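Long-range contact in clan CA, family C40, NlpC/P60 superfamily cysteine peptidase (Trichomonas vaginalis, PDB 6BIO), which probably acts as a cysteine peptidase, one of the laterally acquired NlpC/P60 peptidoglycan hydrolases with which the parasite targets bacteria: residues A[197-211]-A[266-278]. Residues are numbered along the deposited sequence; the frame is centred on the assembly and turned at random.
Sequences MHRTADVQDLHGQLI and PYPVSTIRRYWTK
Tyr275 reaches from the end of strand 269-274 to the short helix 201-204 and gives its hydroxyl proton to Gln204 O, 2.8 Å from Tyr275 OH, in the carbonyl plane on a lone pair. Tyr275 OH in turn accepts from a water that takes the N-H of His198. The Tyr275 ring is sandwiched: Gly208 CA sits over one face, 3.9 Å from the ring centroid, and Met197 CE over the other. Met197 curls there through a bend at its last torsion (chi3 63°), with its sulfur farther above the ring in a Met-aromatic contact.

The guanidinium of Arg273 serves carbonyls in and just past the turn Gln204 to His207. Arg273 NH1 donates to Gly208 O at 3.0 Å, whereas NE and NH2 make only weak, bent bonds to Asp205 O; NE also donates to Thr271 OG1. Leu210 CD1 lies over the centre of one guanidinium face and His207 N over the other. Asp205 OD1 takes the proton of Ser270 OG at 2.7 Å, on the syn side but 30° out of the carboxylate plane, and is also bonded to Thr224 OG1 of the neighbouring strand.

Beyond Gly208 the chain joins the sheet edge as an antiparallel strand. Gln209 and Arg274 exchange both backbone bonds, and Ile211 N meets Ile272 O almost straight (177°). Ile211 CD1 lies over a face of the Arg274 guanidinium, 3.5 Å from Arg274 CZ, while Arg274 NH2 forms a salt bridge with Asp221 and bonds to Asp216 O.

Side-chain donors of Arg273, in the strand, and Tyr275, just after it, thus satisfy the carbonyls of Gln204, Asp205 (weakly) and Gly208, which implies that side-chain-to-backbone bonds as well as strand pairing tie this connection to the NlpC/P60 sheet.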
ATOM      1  N   MET A 197       7.104   0.352  -0.503  1.00  6.41           N
ATOM      2  CA  MET A 197       8.457  -0.116  -0.762  1.00  7.19           C
ATOM      3  C   MET A 197       8.882   0.502  -2.072  1.00  6.64           C
ATOM      4  O   MET A 197       8.040   0.900  -2.877  1.00  6.40           O
ATOM      5  CB  MET A 197       8.645  -1.607  -0.796  1.00  9.81           C
ATOM      6  CG  MET A 197       7.885  -2.295  -1.865  1.00  9.33           C
ATOM      7  SD  MET A 197       8.256  -4.102  -2.074  1.00  8.08           S
ATOM      8  CE  MET A 197       7.730  -4.714  -0.523  1.00  8.28           C
ATOM      9  N   HIS A 198      10.201   0.530  -2.305  1.00  7.01           N
ATOM     10  CA  HIS A 198      10.746   1.057  -3.539  1.00  6.64           C
ATOM     11  C   HIS A 198      10.453   0.112  -4.692  1.00  6.66           C
ATOM     12  O   HIS A 198       9.937  -0.998  -4.521  1.00  7.52           O
ATOM     13  CB  HIS A 198      12.244   1.334  -3.371  1.00  7.09           C
ATOM     14  CG  HIS A 198      12.513   2.576  -2.582  1.00  7.55           C
ATOM     15  ND1 HIS A 198      12.353   3.842  -3.109  1.00  8.83           N
ATOM     16  CD2 HIS A 198      12.861   2.749  -1.279  1.00  8.99           C
ATOM     17  CE1 HIS A 198      12.617   4.737  -2.179  1.00  8.37           C
ATOM     18  NE2 HIS A 198      12.934   4.106  -1.064  1.00  8.86           N
ATOM     19  N   ARG A 199      10.746   0.587  -5.888  1.00  6.42           N
ATOM     20  CA  ARG A 199      10.269  -0.061  -7.101  1.00  6.03           C
ATOM     21  C   ARG A 199      11.138  -1.202  -7.600  1.00  7.07           C
ATOM     22  O   ARG A 199      10.588  -2.128  -8.220  1.00  7.70           O
ATOM     23  CB  ARG A 199      10.096   0.994  -8.193  1.00  6.66           C
ATOM     24  CG  ARG A 199       9.714   0.492  -9.573  1.00  6.76           C
ATOM     25  CD  ARG A 199       8.393  -0.267  -9.570  1.00  6.65           C
ATOM     26  NE  ARG A 199       8.002  -0.721 -10.908  1.00  6.93           N
ATOM     27  CZ  ARG A 199       8.446  -1.825 -11.480  1.00  7.28           C
ATOM     28  NH1 ARG A 199       9.402  -2.531 -10.910  1.00  7.41           N
ATOM     29  NH2 ARG A 199       7.985  -2.138 -12.669  1.00  7.41           N
ATOM     30  N   THR A 200      12.449  -1.155  -7.413  1.00  7.34           N
ATOM     31  CA  THR A 200      13.340  -2.138  -8.023  1.00  7.75           C
ATOM     32  C   THR A 200      13.877  -3.103  -6.958  1.00  7.02           C
ATOM     33  O   THR A 200      14.046  -2.748  -5.776  1.00  7.23           O
ATOM     34  CB  THR A 200      14.463  -1.451  -8.801  1.00 10.51           C
ATOM     35  OG1 THR A 200      15.233  -0.642  -7.926  1.00 11.40           O
ATOM     36  CG2 THR A 200      13.905  -0.578  -9.877  1.00 12.00           C
ATOM     37  N   ALA A 201      14.221  -4.311  -7.415  1.00  7.16           N
ATOM     38  CA  ALA A 201      14.618  -5.361  -6.501  1.00  7.49           C
ATOM     39  C   ALA A 201      15.856  -4.960  -5.723  1.00  6.95           C
ATOM     40  O   ALA A 201      15.972  -5.272  -4.548  1.00  7.58           O
ATOM     41  CB  ALA A 201      14.888  -6.668  -7.246  1.00  8.67           C
ATOM     42  N   ASP A 202      16.819  -4.297  -6.384  1.00  7.50           N
ATOM     43  CA  ASP A 202      18.053  -3.954  -5.692  1.00  9.33           C
ATOM     44  C   ASP A 202      17.883  -2.906  -4.601  1.00  9.09           C
ATOM     45  O   ASP A 202      18.763  -2.756  -3.758  1.00 10.46           O
ATOM     46  CB  ASP A 202      19.122  -3.510  -6.689  1.00 11.66           C
ATOM     47  CG  ASP A 202      18.721  -2.312  -7.541  1.00 15.54           C
ATOM     48  OD1 ASP A 202      17.556  -1.894  -7.568  1.00 16.20           O
ATOM     49  OD2 ASP A 202      19.576  -1.826  -8.299  1.00 18.51           O
ATOM     50  N   VAL A 203      16.783  -2.181  -4.588  1.00  7.99           N
ATOM     51  CA  VAL A 203      16.455  -1.264  -3.520  1.00  7.86           C
ATOM     52  C   VAL A 203      15.528  -1.898  -2.499  1.00  7.98           C
ATOM     53  O   VAL A 203      15.669  -1.666  -1.293  1.00  8.67           O
ATOM     54  CB  VAL A 203      15.916   0.062  -4.086  1.00  8.50           C
ATOM     55  CG1 VAL A 203      15.640   1.036  -2.959  1.00  8.22           C
ATOM     56  CG2 VAL A 203      16.946   0.649  -5.010  1.00  9.84           C
ATOM     57  N   GLN A 204      14.592  -2.725  -2.966  1.00  7.66           N
ATOM     58  CA  GLN A 204      13.763  -3.482  -2.038  1.00  6.76           C
ATOM     59  C   GLN A 204      14.623  -4.308  -1.097  1.00  6.39           C
ATOM     60  O   GLN A 204      14.284  -4.495   0.071  1.00  7.31           O
ATOM     61  CB  GLN A 204      12.820  -4.386  -2.827  1.00  6.51           C
ATOM     62  CG  GLN A 204      11.780  -3.586  -3.599  1.00  6.71           C
ATOM     63  CD  GLN A 204      10.965  -4.421  -4.575  1.00  6.82           C
ATOM     64  OE1 GLN A 204      11.196  -5.623  -4.743  1.00  8.20           O
ATOM     65  NE2 GLN A 204      10.002  -3.809  -5.197  1.00  5.74           N
ATOM     66  N   ASP A 205      15.768  -4.761  -1.598  1.00  7.00           N
ATOM     67  CA  ASP A 205      16.769  -5.528  -0.844  1.00  7.13           C
ATOM     68  C   ASP A 205      17.338  -4.781   0.343  1.00  8.35           C
ATOM     69  O   ASP A 205      17.987  -5.409   1.187  1.00  9.40           O
ATOM     70  CB  ASP A 205      17.916  -5.861  -1.801  1.00  8.18           C
ATOM     71  CG  ASP A 205      19.029  -6.699  -1.171  1.00  9.35           C
ATOM     72  OD1 ASP A 205      18.762  -7.878  -0.841  1.00  9.76           O
ATOM     73  OD2 ASP A 205      20.162  -6.147  -1.110  1.00 10.33           O
ATOM     74  N   LEU A 206      17.194  -3.456   0.393  1.00  8.50           N
ATOM     75  CA  LEU A 206      17.923  -2.605   1.337  1.00  8.79           C
ATOM     76  C   LEU A 206      17.054  -2.096   2.463  1.00  9.77           C
ATOM     77  O   LEU A 206      17.553  -1.365   3.335  1.00 11.31           O
ATOM     78  CB  LEU A 206      18.551  -1.410   0.609  1.00  9.94           C
ATOM     79  CG  LEU A 206      19.488  -1.735  -0.548  1.00 11.89           C
ATOM     80  CD1 LEU A 206      19.970  -0.461  -1.162  1.00 13.03           C
ATOM     81  CD2 LEU A 206      20.674  -2.582  -0.067  1.00 12.71           C
ATOM     82  N   HIS A 207      15.759  -2.433   2.455  1.00  9.49           N
ATOM     83  CA  HIS A 207      14.813  -1.898   3.440  1.00  9.05           C
ATOM     84  C   HIS A 207      13.909  -3.009   3.925  1.00  8.78           C
ATOM     85  O   HIS A 207      13.937  -4.121   3.421  1.00  9.06           O
ATOM     86  CB  HIS A 207      14.018  -0.706   2.870  1.00  9.90           C
ATOM     87  CG  HIS A 207      14.903   0.370   2.325  1.00 11.48           C
ATOM     88  ND1 HIS A 207      15.535   1.295   3.135  1.00 13.69           N
ATOM     89  CD2 HIS A 207      15.308   0.634   1.061  1.00 11.82           C
ATOM     90  CE1 HIS A 207      16.284   2.084   2.383  1.00 13.91           C
ATOM     91  NE2 HIS A 207      16.157   1.708   1.119  1.00 13.24           N
ATOM     92  N   GLY A 208      13.034  -2.670   4.859  1.00  9.46           N
ATOM     93  CA  GLY A 208      12.242  -3.647   5.565  1.00  9.57           C
ATOM     94  C   GLY A 208      13.051  -4.334   6.644  1.00 10.56           C
ATOM     95  O   GLY A 208      14.276  -4.289   6.670  1.00 12.11           O
ATOM     96  N   GLN A 209      12.351  -5.037   7.518  1.00 10.58           N
ATOM     97  CA  GLN A 209      13.022  -5.729   8.603  1.00 12.05           C
ATOM     98  C   GLN A 209      13.774  -6.922   8.024  1.00 11.94           C
ATOM     99  O   GLN A 209      13.221  -7.733   7.286  1.00 11.16           O
ATOM    100  CB  GLN A 209      11.972  -6.193   9.623  1.00 14.92           C
ATOM    101  CG  GLN A 209      12.508  -7.021  10.806  1.00 18.10           C
ATOM    102  CD  GLN A 209      11.360  -7.654  11.597  1.00 21.00           C
ATOM    103  OE1 GLN A 209      10.180  -7.343  11.378  1.00 22.06           O
ATOM    104  NE2 GLN A 209      11.699  -8.563  12.493  1.00 23.36           N
ATOM    105  N   LEU A 210      15.026  -7.073   8.398  1.00 12.51           N
ATOM    106  CA  LEU A 210      15.853  -8.158   7.884  1.00 13.33           C
ATOM    107  C   LEU A 210      15.571  -9.447   8.641  1.00 13.69           C
ATOM    108  O   LEU A 210      15.694  -9.490   9.867  1.00 15.05           O
ATOM    109  CB  LEU A 210      17.323  -7.770   8.036  1.00 15.42           C
ATOM    110  CG  LEU A 210      18.361  -8.726   7.459  1.00 17.06           C
ATOM    111  CD1 LEU A 210      18.171  -8.872   5.971  1.00 17.58           C
ATOM    112  CD2 LEU A 210      19.784  -8.251   7.762  1.00 18.62           C
ATOM    113  N   ILE A 211      15.180 -10.491   7.923  1.00 12.71           N
ATOM    114  CA  ILE A 211      14.916 -11.805   8.500  1.00 13.24           C
ATOM    115  C   ILE A 211      16.154 -12.653   8.188  1.00 14.24           C
ATOM    116  O   ILE A 211      16.328 -13.134   7.070  1.00 14.36           O
ATOM    117  CB  ILE A 211      13.637 -12.438   7.929  1.00 13.23           C
ATOM    118  CG1 ILE A 211      12.430 -11.476   8.029  1.00 12.80           C
ATOM    119  CG2 ILE A 211      13.350 -13.760   8.656  1.00 14.63           C
ATOM    120  CD1 ILE A 211      12.072 -11.084   9.441  1.00 13.16           C
ATOM    121  N   PRO A 266      17.150 -22.118  -8.233  1.00 13.62           N
ATOM    122  CA  PRO A 266      18.614 -22.306  -8.297  1.00 14.40           C
ATOM    123  C   PRO A 266      19.406 -21.015  -8.346  1.00 15.64           C
ATOM    124  O   PRO A 266      20.386 -20.941  -9.091  1.00 18.14           O
ATOM    125  CB  PRO A 266      18.782 -23.099  -9.597  1.00 15.45           C
ATOM    126  CG  PRO A 266      17.708 -22.543 -10.428  1.00 15.48           C
ATOM    127  CD  PRO A 266      16.531 -22.382  -9.545  1.00 13.99           C
ATOM    128  N   TYR A 267      19.017 -19.998  -7.596  1.00 14.56           N
ATOM    129  CA  TYR A 267      19.772 -18.763  -7.533  1.00 13.51           C
ATOM    130  C   TYR A 267      19.921 -18.335  -6.087  1.00 12.68           C
ATOM    131  O   TYR A 267      19.038 -18.602  -5.265  1.00 13.71           O
ATOM    132  CB  TYR A 267      19.051 -17.645  -8.292  1.00 13.11           C
ATOM    133  CG  TYR A 267      18.884 -17.969  -9.741  1.00 14.00           C
ATOM    134  CD1 TYR A 267      19.918 -17.775 -10.635  1.00 15.66           C
ATOM    135  CD2 TYR A 267      17.687 -18.462 -10.226  1.00 15.00           C
ATOM    136  CE1 TYR A 267      19.760 -18.047 -11.967  1.00 16.52           C
ATOM    137  CE2 TYR A 267      17.547 -18.786 -11.551  1.00 16.61           C
ATOM    138  CZ  TYR A 267      18.588 -18.575 -12.410  1.00 16.87           C
ATOM    139  OH  TYR A 267      18.424 -18.870 -13.737  1.00 19.58           O
ATOM    140  N   PRO A 268      21.028 -17.687  -5.740  1.00 12.36           N
ATOM    141  CA  PRO A 268      21.255 -17.356  -4.335  1.00 12.16           C
ATOM    142  C   PRO A 268      20.365 -16.236  -3.839  1.00 10.51           C
ATOM    143  O   PRO A 268      20.131 -15.243  -4.529  1.00 10.67           O
ATOM    144  CB  PRO A 268      22.707 -16.898  -4.319  1.00 13.20           C
ATOM    145  CG  PRO A 268      22.948 -16.467  -5.712  1.00 13.29           C
ATOM    146  CD  PRO A 268      22.204 -17.394  -6.562  1.00 12.29           C
ATOM    147  N   VAL A 269      19.886 -16.411  -2.615  1.00 10.42           N
ATOM    148  CA  VAL A 269      19.179 -15.364  -1.899  1.00 10.39           C
ATOM    149  C   VAL A 269      20.167 -14.276  -1.506  1.00 10.21           C
ATOM    150  O   VAL A 269      21.285 -14.557  -1.061  1.00 11.37           O
ATOM    151  CB  VAL A 269      18.550 -15.950  -0.630  1.00 11.24           C
ATOM    152  CG1 VAL A 269      18.000 -14.823   0.221  1.00 11.28           C
ATOM    153  CG2 VAL A 269      17.445 -16.930  -0.993  1.00 11.91           C
ATOM    154  N   SER A 270      19.713 -13.028  -1.595  1.00  9.36           N
ATOM    155  CA  SER A 270      20.439 -11.878  -1.027  1.00  9.13           C
ATOM    156  C   SER A 270      19.908 -11.594   0.370  1.00  9.48           C
ATOM    157  O   SER A 270      20.608 -11.820   1.351  1.00  9.76           O
ATOM    158  CB  SER A 270      20.311 -10.663  -1.928  1.00  9.50           C
ATOM    159  OG  SER A 270      20.885  -9.556  -1.322  1.00 10.51           O
ATOM    160  N   THR A 271      18.671 -11.102   0.485  1.00  9.06           N
ATOM    161  CA  THR A 271      18.059 -10.927   1.796  1.00  9.06           C
ATOM    162  C   THR A 271      16.595 -11.335   1.765  1.00  8.51           C
ATOM    163  O   THR A 271      15.955 -11.408   0.712  1.00  8.60           O
ATOM    164  CB  THR A 271      18.186  -9.475   2.372  1.00 10.21           C
ATOM    165  OG1 THR A 271      17.419  -8.554   1.622  1.00 10.19           O
ATOM    166  CG2 THR A 271      19.644  -9.013   2.478  1.00 10.10           C
ATOM    167  N   ILE A 272      16.085 -11.605   2.956  1.00  8.43           N
ATOM    168  CA  ILE A 272      14.658 -11.777   3.236  1.00  8.30           C
ATOM    169  C   ILE A 272      14.223 -10.555   4.025  1.00  7.95           C
ATOM    170  O   ILE A 272      14.816 -10.237   5.067  1.00  8.94           O
ATOM    171  CB  ILE A 272      14.402 -13.068   4.031  1.00  9.24           C
ATOM    172  CG1 ILE A 272      14.957 -14.298   3.263  1.00  9.76           C
ATOM    173  CG2 ILE A 272      12.897 -13.195   4.315  1.00  9.49           C
ATOM    174  CD1 ILE A 272      15.010 -15.531   4.115  1.00 11.55           C
ATOM    175  N   ARG A 273      13.187  -9.864   3.531  1.00  7.88           N
ATOM    176  CA  ARG A 273      12.788  -8.588   4.098  1.00  7.46           C
ATOM    177  C   ARG A 273      11.298  -8.601   4.421  1.00  7.79           C
ATOM    178  O   ARG A 273      10.468  -9.031   3.597  1.00  7.57           O
ATOM    179  CB  ARG A 273      13.056  -7.437   3.126  1.00  7.61           C
ATOM    180  CG  ARG A 273      14.512  -7.190   2.807  1.00  7.94           C
ATOM    181  CD  ARG A 273      15.297  -6.798   4.013  1.00  8.16           C
ATOM    182  NE  ARG A 273      16.641  -6.358   3.661  1.00  9.87           N
ATOM    183  CZ  ARG A 273      17.383  -5.540   4.394  1.00 10.99           C
ATOM    184  NH1 ARG A 273      16.896  -4.997   5.495  1.00 11.38           N
ATOM    185  NH2 ARG A 273      18.622  -5.232   3.980  1.00 12.09           N
ATOM    186  N   ARG A 274      10.969  -8.097   5.603  1.00  7.69           N
ATOM    187  CA  ARG A 274       9.604  -8.082   6.131  1.00  7.63           C
ATOM    188  C   ARG A 274       9.143  -6.627   6.200  1.00  8.08           C
ATOM    189  O   ARG A 274       9.624  -5.840   7.028  1.00  8.97           O
ATOM    190  CB  ARG A 274       9.576  -8.749   7.504  1.00  9.04           C
ATOM    191  CG  ARG A 274       8.202  -8.705   8.156  1.00  9.73           C
ATOM    192  CD  ARG A 274       8.102  -9.650   9.345  1.00 10.45           C
ATOM    193  NE  ARG A 274       8.405 -11.019   8.921  1.00 11.01           N
ATOM    194  CZ  ARG A 274       8.754 -12.014   9.723  1.00 11.73           C
ATOM    195  NH1 ARG A 274       8.798 -11.853  11.045  1.00 13.32           N
ATOM    196  NH2 ARG A 274       9.049 -13.201   9.196  1.00 12.23           N
ATOM    197  N   TYR A 275       8.247  -6.268   5.295  1.00  7.39           N
ATOM    198  CA  TYR A 275       7.733  -4.912   5.201  1.00  7.29           C
ATOM    199  C   TYR A 275       6.431  -4.726   5.956  1.00  8.03           C
ATOM    200  O   TYR A 275       5.963  -3.592   6.082  1.00  9.83           O
ATOM    201  CB  TYR A 275       7.554  -4.517   3.734  1.00  7.59           C
ATOM    202  CG  TYR A 275       8.834  -4.115   3.051  1.00  7.50           C
ATOM    203  CD1 TYR A 275       9.693  -5.052   2.509  1.00  7.77           C
ATOM    204  CD2 TYR A 275       9.159  -2.780   2.923  1.00  8.07           C
ATOM    205  CE1 TYR A 275      10.861  -4.645   1.859  1.00  7.52           C
ATOM    206  CE2 TYR A 275      10.329  -2.377   2.283  1.00  8.06           C
ATOM    207  CZ  TYR A 275      11.168  -3.316   1.760  1.00  7.53           C
ATOM    208  OH  TYR A 275      12.272  -2.873   1.056  1.00  7.96           O
ATOM    209  N   TRP A 276       5.808  -5.801   6.428  1.00  8.33           N
ATOM    210  CA  TRP A 276       4.612  -5.733   7.252  1.00  9.80           C
ATOM    211  C   TRP A 276       5.003  -5.722   8.719  1.00 11.24           C
ATOM    212  O   TRP A 276       6.065  -6.222   9.106  1.00 12.27           O
ATOM    213  CB  TRP A 276       3.695  -6.920   6.949  1.00  9.35           C
ATOM    214  CG  TRP A 276       4.305  -8.291   7.098  1.00  9.46           C
ATOM    215  CD1 TRP A 276       5.047  -8.982   6.175  1.00  9.60           C
ATOM    216  CD2 TRP A 276       4.225  -9.114   8.247  1.00 10.53           C
ATOM    217  NE1 TRP A 276       5.401 -10.201   6.684  1.00  9.56           N
ATOM    218  CE2 TRP A 276       4.905 -10.310   7.959  1.00 10.33           C
ATOM    219  CE3 TRP A 276       3.622  -8.970   9.494  1.00 11.70           C
ATOM    220  CZ2 TRP A 276       4.994 -11.342   8.870  1.00 11.48           C
ATOM    221  CZ3 TRP A 276       3.729  -9.987  10.390  1.00 11.93           C
ATOM    222  CH2 TRP A 276       4.409 -11.152  10.088  1.00 12.50           C
ATOM    223  N   THR A 277       4.162  -5.089   9.532  1.00 12.86           N
ATOM    224  CA  THR A 277       4.489  -4.921  10.942  1.00 16.39           C
ATOM    225  C   THR A 277       3.366  -5.303  11.868  1.00 18.91           C
ATOM    226  O   THR A 277       3.562  -5.287  13.086  1.00 21.27           O
ATOM    227  CB  THR A 277       4.866  -3.467  11.276  1.00 19.12           C
ATOM    228  OG1 THR A 277       3.713  -2.654  11.162  1.00 21.15           O
ATOM    229  CG2 THR A 277       5.934  -2.935  10.377  1.00 19.20           C
ATOM    230  N   LYS A 278       2.198  -5.591  11.349  1.00 18.41           N
ATOM    231  CA  LYS A 278       1.034  -5.893  12.161  1.00 19.78           C
ATOM    232  C   LYS A 278       0.140  -6.772  11.313  1.00 19.41           C
ATOM    233  O   LYS A 278       0.386  -6.881  10.087  1.00 18.36           O
ATOM    234  CB  LYS A 278       0.304  -4.593  12.527  1.00 22.12           C
ATOM    235  CG  LYS A 278      -0.265  -3.911  11.295  1.00 24.58           C
ATOM    236  CD  LYS A 278      -0.494  -2.424  11.506  1.00 26.48           C
ATOM    237  CE  LYS A 278      -0.995  -1.773  10.218  1.00 26.87           C
ATOM    238  NZ  LYS A 278      -1.378  -0.325  10.428  1.00 26.99           N
ATOM    239  OXT LYS A 278      -0.839  -7.336  11.846  1.00 20.07           O
TER
HETATM  240  O   HOH W   1      11.987  -0.329  -0.222  1.00  8.12           O
HETATM  241  O   HOH W   2       8.533  -5.340  10.070  1.00 30.34           O